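Local structure of fasciclin-1 (Drosophila melanogaster, 1O70) at residues G36-L39 against D40-S44. The protein mediates adhesion between neural cells as a probably GPI-anchored surface glycoprotein, of which this chain holds the third and fourth FAS1 domains. Residues are numbered along the deposited sequence; the frame is centred on the assembly and turned at random.
Sequences GAVL and DDINS
Val38 and Ile42 lie one turn apart on the short helix 37-43, and their side chains meet obliquely through single methyl groups. CG1 of Val38 stands 3.9 Å from CD1 of Ile42. Val38 holds CG1 opposite its own nitrogen (chi1 173°), which directs this methyl along the helix to the isoleucine. The extended Ile42 chain also passes by the backbone, with its CG1 close to Val38 O. On another side of the helix, Leu39 reaches along the surface to Asn43. Its branched end lies against the amide nitrogen of Asn43, with CD2 of Leu39 3.9 Å from ND2 of Asn43, an apolar-to-polar touch and not a hydrogen bond. An alanine in place of Leu39 would probably leave the Asn43 amide without this apolar neighbour and freer to turn.

Helical i to i+4 backbone bonds set the spacing of both pairs. Ile42 N bonds to Val38 O at 3.1 Å, nearly straight at 162°. Asn43 N bonds to Leu39 O, also at 3.1 Å. The bonds of the first turn are weak: Asp40 N to Gly36 O and Ala37 O, and Asp41 N to Ala37 O. Gly36 is the N-cap. At the other end, Ser44 OG bonds to Asp41 O at 3.2 Å.

The helix belongs to the third FAS1 domain. Its buried face rests on its neighbours: Val38 and Ile42 both touch Ile31 of helix 21-33 and Ile81 of strand 81-82, and Val38 also packs on helix 70-79.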
loop_
_atom_site.group_PDB
_atom_site.type_symbol
_atom_site.label_atom_id
_atom_site.label_comp_id
_atom_site.label_asym_id
_atom_site.label_seq_id
_atom_site.Cartn_x
_atom_site.Cartn_y
_atom_site.Cartn_z
ATOM N N GLY A 36 18.765 -6.715 -17.090
ATOM C CA GLY A 36 18.250 -7.323 -18.299
ATOM C C GLY A 36 17.530 -8.584 -17.874
ATOM O O GLY A 36 16.762 -9.175 -18.638
ATOM N N ALA A 37 17.789 -8.993 -16.632
ATOM C CA ALA A 37 17.175 -10.190 -16.049
ATOM C C ALA A 37 15.660 -10.032 -16.096
ATOM O O ALA A 37 14.911 -11.005 -16.218
ATOM C CB ALA A 37 17.637 -10.369 -14.604
ATOM N N VAL A 38 15.223 -8.784 -15.990
ATOM C CA VAL A 38 13.812 -8.467 -16.030
ATOM C C VAL A 38 13.217 -8.957 -17.349
ATOM O O VAL A 38 12.165 -9.598 -17.372
ATOM C CB VAL A 38 13.597 -6.946 -15.905
ATOM C CG1 VAL A 38 12.137 -6.606 -16.126
ATOM C CG2 VAL A 38 14.073 -6.466 -14.538
ATOM N N LEU A 39 13.903 -8.661 -18.445
ATOM C CA LEU A 39 13.432 -9.059 -19.763
ATOM C C LEU A 39 13.261 -10.579 -19.860
ATOM O O LEU A 39 12.376 -11.067 -20.563
ATOM C CB LEU A 39 14.408 -8.543 -20.833
ATOM C CG LEU A 39 14.036 -8.475 -22.330
ATOM C CD1 LEU A 39 14.177 -9.838 -22.973
ATOM C CD2 LEU A 39 12.624 -7.928 -22.499
ATOM N N ASP A 40 14.091 -11.329 -19.139
ATOM C CA ASP A 40 13.998 -12.786 -19.173
ATOM C C ASP A 40 12.703 -13.292 -18.563
ATOM O O ASP A 40 12.039 -14.167 -19.125
ATOM C CB ASP A 40 15.183 -13.427 -18.444
ATOM C CG ASP A 40 16.484 -13.301 -19.221
ATOM O OD1 ASP A 40 16.440 -13.483 -20.467
ATOM O OD2 ASP A 40 17.535 -13.034 -18.584
ATOM N N ASP A 41 12.357 -12.751 -17.399
ATOM C CA ASP A 41 11.134 -13.151 -16.714
ATOM C C ASP A 41 9.896 -12.786 -17.523
ATOM O O ASP A 41 8.925 -13.550 -17.577
ATOM C CB ASP A 41 11.073 -12.502 -15.331
ATOM C CG ASP A 41 12.156 -13.017 -14.403
ATOM O OD1 ASP A 41 12.363 -14.252 -14.358
ATOM O OD2 ASP A 41 12.794 -12.191 -13.720
ATOM N N ILE A 42 9.938 -11.617 -18.153
ATOM C CA ILE A 42 8.825 -11.153 -18.964
ATOM C C ILE A 42 8.559 -12.124 -20.102
ATOM O O ILE A 42 7.421 -12.542 -20.319
ATOM C CB ILE A 42 9.107 -9.754 -19.558
ATOM C CG1 ILE A 42 9.236 -8.729 -18.428
ATOM C CG2 ILE A 42 8.000 -9.367 -20.535
ATOM C CD1 ILE A 42 9.432 -7.300 -18.895
ATOM N N ASN A 43 9.614 -12.486 -20.827
ATOM C CA ASN A 43 9.472 -13.404 -21.947
ATOM C C ASN A 43 9.227 -14.852 -21.538
ATOM O O ASN A 43 8.910 -15.683 -22.383
ATOM C CB ASN A 43 10.697 -13.314 -22.861
ATOM C CG ASN A 43 10.761 -11.996 -23.606
ATOM O OD1 ASN A 43 9.725 -11.429 -23.975
ATOM N ND2 ASN A 43 11.971 -11.506 -23.849
ATOM N N SER A 44 9.355 -15.160 -20.254
ATOM C CA SER A 44 9.115 -16.529 -19.828
ATOM C C SER A 44 7.696 -16.674 -19.296
ATOM O O SER A 44 7.375 -17.665 -18.650
ATOM C CB SER A 44 10.105 -16.951 -18.745
ATOM O OG SER A 44 9.579 -16.682 -17.460
#